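Long-range contacts in glucose-6-phosphate isomerase (Plasmodium falciparum, PDB 3QKI), which probably catalyses the interconversion of alpha-D-glucose 6-phosphate and beta-D-fructose 6-phosphate, the second step of glycolysis: residues E22-K27 and I411-C416; L360-F365 and G541-I546. One frame throughout, in Å; residues are numbered along the deposited sequence.

Both contacts are long-range, and along the chain they cross. Contact 1 starts near the N terminus, where residues 22-27 lead into helix 27-39. It closes a loop of 383 residues when the chain returns at 411-416, just before strand 418-420. Contact 2 starts inside that loop, on helix 356-371, and closes outside it, after 175 residues, at the end of helix 523-543. The segments therefore alternate. The contact centres are about 10 Å apart, and the contacts touch: Tyr413 OH bonds Leu544 O, and Ile23 packs against Leu543 and Asn545. Together they tie the N-terminal lead-in and a connecting loop to two helices joined in sequence to strands of the mixed sheet.

Contact 1. Residues E22-K27 and I411-C416; sequences EITNLK and IHYNTC
Ile23 lies over one face of the Tyr413 ring. Its CD1 is 4.0 Å from the ring centroid, a CH-pi contact. The two side chains stand roughly perpendicular, and Ile23 CG1 also lies 3.8 Å from Tyr413 CZ. Ile411, from the ring's own segment, covers the opposite face with CD1, 3.8 Å above the plane. The ring is thus held between two isoleucines. Tyr413 CG sits between the backbone N and the carbonyl carbon (chi1 53°), and this turns the ring toward the N-terminal segment. Glu22 meets the ring at its edge. OE1 lies near the ring plane, 3.8 Å from Tyr413 CD2, and its carboxylate is tilted 59° to the ring. Residues 23-25 form a short 3-10 turn before Leu26, the N-cap of helix 27-39. The partner is an irregular loop that follows helix 388-400 and leads to strand 418-420, an outermost strand, within this chain, of the mixed sheet. The Glu22 chain runs out straight beyond CG (chi2 -178°), which carries the carboxylate across to Ile411, with CD 4.0 Å from Ile411 CG2. Thr24 adds its methyl, CG2, obliquely to the ring. The phenol oxygen is gripped twice: Tyr413 OH bonds the backbone O of Leu544 and accepts a bond from a water 2.8 Å from OH. That water is only weakly bonded to Ile23 N. A second water bridges the segments: it donates to Glu22 OE1 at 2.8 Å and accepts from His412 N.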
ATOM      1  N   GLU A  22      20.548  28.700  -5.288  1.00 28.82           N
ATOM      2  CA  GLU A  22      19.848  27.408  -5.421  1.00 28.44           C
ATOM      3  C   GLU A  22      20.622  26.389  -6.264  1.00 29.39           C
ATOM      4  O   GLU A  22      21.504  26.765  -7.031  1.00 30.86           O
ATOM      5  CB  GLU A  22      18.440  27.597  -6.018  1.00 30.00           C
ATOM      6  CG  GLU A  22      17.435  28.205  -5.056  1.00 42.53           C
ATOM      7  CD  GLU A  22      16.018  28.363  -5.579  1.00 70.08           C
ATOM      8  OE1 GLU A  22      15.578  27.521  -6.398  1.00 62.57           O
ATOM      9  OE2 GLU A  22      15.330  29.313  -5.139  1.00 69.20           O
ATOM     10  N   ILE A  23      20.269  25.099  -6.144  1.00 22.49           N
ATOM     11  CA  ILE A  23      20.908  24.019  -6.916  1.00 20.94           C
ATOM     12  C   ILE A  23      20.714  24.191  -8.448  1.00 23.18           C
ATOM     13  O   ILE A  23      21.581  23.816  -9.250  1.00 21.31           O
ATOM     14  CB  ILE A  23      20.451  22.616  -6.426  1.00 22.96           C
ATOM     15  CG1 ILE A  23      18.914  22.414  -6.528  1.00 21.28           C
ATOM     16  CG2 ILE A  23      21.002  22.330  -5.038  1.00 25.14           C
ATOM     17  CD1 ILE A  23      18.411  20.950  -6.474  1.00 20.71           C
ATOM     18  N   THR A  24      19.573  24.752  -8.829  1.00 21.21           N
ATOM     19  CA  THR A  24      19.182  24.976 -10.223  1.00 21.88           C
ATOM     20  C   THR A  24      20.130  25.930 -10.958  1.00 26.24           C
ATOM     21  O   THR A  24      20.129  25.935 -12.179  1.00 24.59           O
ATOM     22  CB  THR A  24      17.710  25.382 -10.309  1.00 28.19           C
ATOM     23  OG1 THR A  24      17.507  26.518  -9.476  1.00 33.93           O
ATOM     24  CG2 THR A  24      16.772  24.261  -9.884  1.00 20.72           C
ATOM     25  N   ASN A  25      20.946  26.712 -10.206  1.00 23.73           N
ATOM     26  CA  ASN A  25      21.937  27.656 -10.729  1.00 22.82           C
ATOM     27  C   ASN A  25      23.314  27.030 -10.920  1.00 26.54           C
ATOM     28  O   ASN A  25      24.145  27.638 -11.590  1.00 27.54           O
ATOM     29  CB  ASN A  25      22.007  28.921  -9.869  1.00 26.23           C
ATOM     30  CG  ASN A  25      20.749  29.747  -9.974  1.00 74.14           C
ATOM     31  OD1 ASN A  25      20.393  30.253 -11.054  1.00 74.01           O
ATOM     32  ND2 ASN A  25      20.023  29.866  -8.863  1.00 70.56           N
ATOM     33  N   LEU A  26      23.549  25.811 -10.387  1.00 21.68           N
ATOM     34  CA  LEU A  26      24.832  25.114 -10.538  1.00 21.58           C
ATOM     35  C   LEU A  26      25.114  24.779 -12.003  1.00 25.42           C
ATOM     36  O   LEU A  26      24.185  24.477 -12.777  1.00 22.42           O
ATOM     37  CB  LEU A  26      24.913  23.855  -9.662  1.00 21.67           C
ATOM     38  CG  LEU A  26      24.851  24.074  -8.141  1.00 28.03           C
ATOM     39  CD1 LEU A  26      24.557  22.791  -7.430  1.00 28.91           C
ATOM     40  CD2 LEU A  26      26.150  24.617  -7.607  1.00 31.62           C
ATOM     41  N   LYS A  27      26.399  24.898 -12.389  1.00 23.30           N
ATOM     42  CA  LYS A  27      26.873  24.660 -13.756  1.00 21.84           C
ATOM     43  C   LYS A  27      26.456  23.288 -14.252  1.00 23.79           C
ATOM     44  O   LYS A  27      25.870  23.197 -15.333  1.00 22.40           O
ATOM     45  CB  LYS A  27      28.400  24.854 -13.863  1.00 22.73           C
ATOM     46  CG  LYS A  27      28.943  24.690 -15.279  1.00 38.82           C
ATOM     47  CD  LYS A  27      30.436  24.420 -15.300  1.00 46.10           C
ATOM     48  CE  LYS A  27      31.015  24.562 -16.682  1.00 55.71           C
ATOM     49  NZ  LYS A  27      31.533  23.263 -17.194  1.00 67.88           N
ATOM     50  N   ILE A 411      11.576  26.800  -1.637  1.00 20.37           N
ATOM     51  CA  ILE A 411      11.961  26.345  -2.967  1.00 19.00           C
ATOM     52  C   ILE A 411      10.770  25.893  -3.770  1.00 23.31           C
ATOM     53  O   ILE A 411       9.720  25.605  -3.194  1.00 21.99           O
ATOM     54  CB  ILE A 411      13.176  25.370  -2.978  1.00 21.33           C
ATOM     55  CG1 ILE A 411      12.997  24.171  -2.028  1.00 20.78           C
ATOM     56  CG2 ILE A 411      14.494  26.100  -2.677  1.00 21.31           C
ATOM     57  CD1 ILE A 411      12.335  23.026  -2.636  1.00 25.70           C
ATOM     58  N   HIS A 412      10.901  25.899  -5.093  1.00 22.72           N
ATOM     59  CA  HIS A 412       9.789  25.554  -5.982  1.00 25.04           C
ATOM     60  C   HIS A 412      10.071  24.336  -6.853  1.00 23.14           C
ATOM     61  O   HIS A 412       9.163  23.863  -7.540  1.00 22.41           O
ATOM     62  CB  HIS A 412       9.352  26.787  -6.801  1.00 28.65           C
ATOM     63  CG  HIS A 412       9.031  27.947  -5.910  1.00 35.17           C
ATOM     64  ND1 HIS A 412       7.784  28.058  -5.282  1.00 38.67           N
ATOM     65  CD2 HIS A 412       9.845  28.935  -5.453  1.00 38.78           C
ATOM     66  CE1 HIS A 412       7.870  29.138  -4.512  1.00 38.91           C
ATOM     67  NE2 HIS A 412       9.094  29.694  -4.574  1.00 39.15           N
ATOM     68  N   TYR A 413      11.310  23.824  -6.815  1.00 14.84           N
ATOM     69  CA  TYR A 413      11.666  22.654  -7.602  1.00 13.83           C
ATOM     70  C   TYR A 413      11.145  21.376  -6.917  1.00 17.08           C
ATOM     71  O   TYR A 413      10.681  21.412  -5.765  1.00 14.20           O
ATOM     72  CB  TYR A 413      13.182  22.580  -7.888  1.00 14.05           C
ATOM     73  CG  TYR A 413      14.073  22.674  -6.665  1.00 14.77           C
ATOM     74  CD1 TYR A 413      14.302  21.563  -5.853  1.00 15.22           C
ATOM     75  CD2 TYR A 413      14.757  23.852  -6.366  1.00 15.77           C
ATOM     76  CE1 TYR A 413      15.152  21.635  -4.749  1.00 14.34           C
ATOM     77  CE2 TYR A 413      15.640  23.923  -5.285  1.00 16.60           C
ATOM     78  CZ  TYR A 413      15.801  22.825  -4.456  1.00 19.93           C
ATOM     79  OH  TYR A 413      16.673  22.886  -3.400  1.00 18.87           O
ATOM     80  N   ASN A 414      11.205  20.256  -7.641  1.00 14.17           N
ATOM     81  CA  ASN A 414      10.730  18.970  -7.161  1.00 13.74           C
ATOM     82  C   ASN A 414      11.521  18.454  -5.975  1.00 19.00           C
ATOM     83  O   ASN A 414      12.745  18.497  -5.983  1.00 18.62           O
ATOM     84  CB  ASN A 414      10.758  17.922  -8.285  1.00 11.04           C
ATOM     85  CG  ASN A 414       9.744  18.149  -9.372  1.00 16.40           C
ATOM     86  OD1 ASN A 414       8.862  18.998  -9.270  1.00 19.07           O
ATOM     87  ND2 ASN A 414       9.853  17.381 -10.445  1.00 14.74           N
ATOM     88  N   THR A 415      10.807  17.958  -4.959  1.00 14.23           N
ATOM     89  CA  THR A 415      11.442  17.271  -3.850  1.00 13.96           C
ATOM     90  C   THR A 415      11.055  15.803  -3.948  1.00 16.93           C
ATOM     91  O   THR A 415      11.026  15.278  -5.075  1.00 15.90           O
ATOM     92  CB  THR A 415      11.390  18.021  -2.517  1.00 15.02           C
ATOM     93  OG1 THR A 415      10.022  18.170  -2.094  1.00 12.96           O
ATOM     94  CG2 THR A 415      12.109  19.389  -2.594  1.00 14.74           C
ATOM     95  N   CYS A 416      10.777  15.127  -2.820  1.00 14.06           N
ATOM     96  CA  CYS A 416      10.493  13.687  -2.873  1.00 13.43           C
ATOM     97  C   CYS A 416       9.314  13.310  -3.742  1.00 14.36           C
ATOM     98  O   CYS A 416       8.265  13.962  -3.699  1.00 12.51           O
ATOM     99  CB  CYS A 416      10.349  13.087  -1.485  1.00 12.93           C
ATOM    100  SG  CYS A 416      10.418  11.292  -1.475  1.00 16.26           S
TER
HETATM  101  O   HOH W   1      12.761  27.225  -6.166  1.00 29.33           O
HETATM  102  O   HOH W   2      18.651  24.838  -3.141  1.00 20.23           O

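Contact 2. Residues L360-F365 and G541-I546; sequences LALTSF and GFLLNI
Ala361 is the first residue of 360-365 to meet Leu543. Its CB points toward the other segment and lies 4.0 Å from Leu543 CD1. Leu543 CD1 is also 3.7 Å from Ala361 O. That oxygen is already used within the helix, as acceptor for Phe365 N. Leu362 comes next. Its CB does not point straight at the partner, but the branch end bends nearer. CD2 lies 3.7 Å from Leu543 CD1 and 3.8 Å from Leu543 CD2, so one methyl meets both branches of the other leucine. The two side chains lie crosswise. Leu543 has CG beside its backbone N and anti to the carbonyl carbon (chi1 -64°). Its CD1 reaches between Ala361, Leu362 and Phe365, while its CD2 meets Leu362 CD2. Phe365 ends the segment and meets two leucines. Leu543 CB lies over one ring face, and Phe365 CB is 4.1 Å from Leu543 CD1. Leu544 comes to the ring edge, in plane, with CD2 3.9 Å from Phe365 CD1. Phe365 and Leu544 run antiparallel alongside each other. The contact is apolar and buried. It lies where the second helix stops: Asn545 has positive phi, Ile546 N bonds Gly541 O, and Asn545 N bonds Phe542 O weakly, a Schellman motif. Tyr84 of helix 75-87 stacks on Phe365 and bonds Leu543 O, and Leu362 packs on Val82 and Ala85 of that helix. Helix 90-99 touches Leu543 through Leu90. Helix 356-371 leads into strand 375-380 and helix 523-543 follows strand 513-518, both strands of the mixed sheet.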
ATOM      1  N   LEU A 360      21.930   5.411  -7.136  1.00 12.48           N
ATOM      2  CA  LEU A 360      20.475   5.225  -7.032  1.00 13.02           C
ATOM      3  C   LEU A 360      19.797   6.567  -6.732  1.00 14.27           C
ATOM      4  O   LEU A 360      18.809   6.917  -7.360  1.00 12.86           O
ATOM      5  CB  LEU A 360      20.158   4.164  -5.964  1.00 14.16           C
ATOM      6  CG  LEU A 360      18.715   3.644  -5.912  1.00 20.38           C
ATOM      7  CD1 LEU A 360      18.284   3.050  -7.269  1.00 20.39           C
ATOM      8  CD2 LEU A 360      18.571   2.555  -4.865  1.00 22.48           C
ATOM      9  N   ALA A 361      20.372   7.362  -5.823  1.00 12.26           N
ATOM     10  CA  ALA A 361      19.875   8.716  -5.497  1.00 10.88           C
ATOM     11  C   ALA A 361      20.006   9.648  -6.707  1.00 11.65           C
ATOM     12  O   ALA A 361      19.075  10.396  -6.999  1.00 11.36           O
ATOM     13  CB  ALA A 361      20.668   9.292  -4.293  1.00 10.20           C
ATOM     14  N   LEU A 362      21.142   9.583  -7.441  1.00 11.09           N
ATOM     15  CA  LEU A 362      21.352  10.414  -8.646  1.00 11.37           C
ATOM     16  C   LEU A 362      20.331  10.101  -9.729  1.00 16.29           C
ATOM     17  O   LEU A 362      19.831  11.011 -10.375  1.00 15.23           O
ATOM     18  CB  LEU A 362      22.776  10.268  -9.199  1.00 11.70           C
ATOM     19  CG  LEU A 362      23.910  10.938  -8.389  1.00 14.73           C
ATOM     20  CD1 LEU A 362      25.265  10.448  -8.875  1.00 14.02           C
ATOM     21  CD2 LEU A 362      23.852  12.422  -8.507  1.00 14.77           C
ATOM     22  N   THR A 363      20.001   8.800  -9.894  1.00 15.55           N
ATOM     23  CA  THR A 363      19.016   8.315 -10.864  1.00 14.65           C
ATOM     24  C   THR A 363      17.638   8.878 -10.512  1.00 17.07           C
ATOM     25  O   THR A 363      16.950   9.397 -11.387  1.00 17.16           O
ATOM     26  CB  THR A 363      19.036   6.787 -10.884  1.00 14.55           C
ATOM     27  OG1 THR A 363      20.330   6.347 -11.313  1.00 15.86           O
ATOM     28  CG2 THR A 363      17.980   6.199 -11.773  1.00  8.81           C
ATOM     29  N   SER A 364      17.245   8.772  -9.234  1.00 13.75           N
ATOM     30  CA  SER A 364      15.969   9.266  -8.721  1.00 12.67           C
ATOM     31  C   SER A 364      15.846  10.788  -8.952  1.00 15.70           C
ATOM     32  O   SER A 364      14.808  11.258  -9.421  1.00 13.19           O
ATOM     33  CB  SER A 364      15.866   8.936  -7.241  1.00 16.82           C
ATOM     34  OG  SER A 364      14.652   9.383  -6.656  1.00 22.00           O
ATOM     35  N   PHE A 365      16.904  11.541  -8.616  1.00 13.37           N
ATOM     36  CA  PHE A 365      17.013  12.991  -8.778  1.00 13.33           C
ATOM     37  C   PHE A 365      16.868  13.368 -10.254  1.00 18.89           C
ATOM     38  O   PHE A 365      16.128  14.289 -10.583  1.00 18.76           O
ATOM     39  CB  PHE A 365      18.375  13.465  -8.211  1.00 15.50           C
ATOM     40  CG  PHE A 365      18.703  14.917  -8.464  1.00 17.61           C
ATOM     41  CD1 PHE A 365      18.101  15.925  -7.718  1.00 20.21           C
ATOM     42  CD2 PHE A 365      19.623  15.277  -9.447  1.00 19.89           C
ATOM     43  CE1 PHE A 365      18.415  17.272  -7.951  1.00 21.64           C
ATOM     44  CE2 PHE A 365      19.911  16.620  -9.701  1.00 22.11           C
ATOM     45  CZ  PHE A 365      19.306  17.611  -8.952  1.00 20.17           C
ATOM     46  N   GLY A 541      18.647  13.747  -0.199  1.00 13.37           N
ATOM     47  CA  GLY A 541      18.328  14.986   0.514  1.00 12.44           C
ATOM     48  C   GLY A 541      19.404  16.031   0.278  1.00 14.15           C
ATOM     49  O   GLY A 541      19.086  17.196   0.033  1.00 14.42           O
ATOM     50  N   PHE A 542      20.678  15.599   0.252  1.00 10.35           N
ATOM     51  CA  PHE A 542      21.819  16.475  -0.036  1.00 10.77           C
ATOM     52  C   PHE A 542      21.843  16.932  -1.491  1.00 17.13           C
ATOM     53  O   PHE A 542      22.112  18.106  -1.747  1.00 17.47           O
ATOM     54  CB  PHE A 542      23.161  15.863   0.392  1.00 11.45           C
ATOM     55  CG  PHE A 542      23.325  15.739   1.904  1.00 13.39           C
ATOM     56  CD1 PHE A 542      23.041  16.811   2.744  1.00 14.20           C
ATOM     57  CD2 PHE A 542      23.802  14.558   2.477  1.00 15.64           C
ATOM     58  CE1 PHE A 542      23.226  16.708   4.129  1.00 15.74           C
ATOM     59  CE2 PHE A 542      23.947  14.441   3.866  1.00 16.75           C
ATOM     60  CZ  PHE A 542      23.652  15.515   4.683  1.00 15.00           C
ATOM     61  N   LEU A 543      21.473  16.040  -2.430  1.00 14.92           N
ATOM     62  CA  LEU A 543      21.346  16.401  -3.854  1.00 14.12           C
ATOM     63  C   LEU A 543      20.236  17.458  -4.008  1.00 17.83           C
ATOM     64  O   LEU A 543      20.400  18.411  -4.771  1.00 16.19           O
ATOM     65  CB  LEU A 543      21.008  15.175  -4.731  1.00 13.12           C
ATOM     66  CG  LEU A 543      22.041  14.048  -4.824  1.00 15.06           C
ATOM     67  CD1 LEU A 543      21.497  12.917  -5.690  1.00 14.94           C
ATOM     68  CD2 LEU A 543      23.382  14.546  -5.353  1.00 17.50           C
ATOM     69  N   LEU A 544      19.116  17.287  -3.269  1.00 12.94           N
ATOM     70  CA  LEU A 544      17.973  18.218  -3.306  1.00 12.14           C
ATOM     71  C   LEU A 544      18.224  19.482  -2.514  1.00 14.55           C
ATOM     72  O   LEU A 544      17.424  20.420  -2.590  1.00 12.95           O
ATOM     73  CB  LEU A 544      16.717  17.530  -2.760  1.00 11.45           C
ATOM     74  CG  LEU A 544      16.121  16.438  -3.655  1.00 14.86           C
ATOM     75  CD1 LEU A 544      15.079  15.657  -2.907  1.00 14.31           C
ATOM     76  CD2 LEU A 544      15.554  17.022  -4.953  1.00 17.42           C
ATOM     77  N   ASN A 545      19.304  19.476  -1.704  1.00 13.42           N
ATOM     78  CA  ASN A 545      19.697  20.535  -0.777  1.00 14.27           C
ATOM     79  C   ASN A 545      18.571  20.835   0.226  1.00 18.60           C
ATOM     80  O   ASN A 545      18.248  21.988   0.481  1.00 17.77           O
ATOM     81  CB  ASN A 545      20.162  21.807  -1.514  1.00 13.72           C
ATOM     82  CG  ASN A 545      20.924  22.750  -0.639  1.00 22.31           C
ATOM     83  OD1 ASN A 545      21.675  22.340   0.245  1.00 16.76           O
ATOM     84  ND2 ASN A 545      20.698  24.038  -0.826  1.00 12.25           N
ATOM     85  N   ILE A 546      17.967  19.789   0.779  1.00 16.43           N
ATOM     86  CA  ILE A 546      16.910  19.946   1.794  1.00 14.66           C
ATOM     87  C   ILE A 546      17.359  19.239   3.079  1.00 14.73           C
ATOM     88  O   ILE A 546      18.364  18.517   3.079  1.00 13.41           O
ATOM     89  CB  ILE A 546      15.531  19.445   1.301  1.00 17.01           C
ATOM     90  CG1 ILE A 546      15.577  17.937   0.931  1.00 18.58           C
ATOM     91  CG2 ILE A 546      14.923  20.378   0.201  1.00 14.76           C
ATOM     92  CD1 ILE A 546      14.270  17.371   0.460  1.00 26.65           C
TER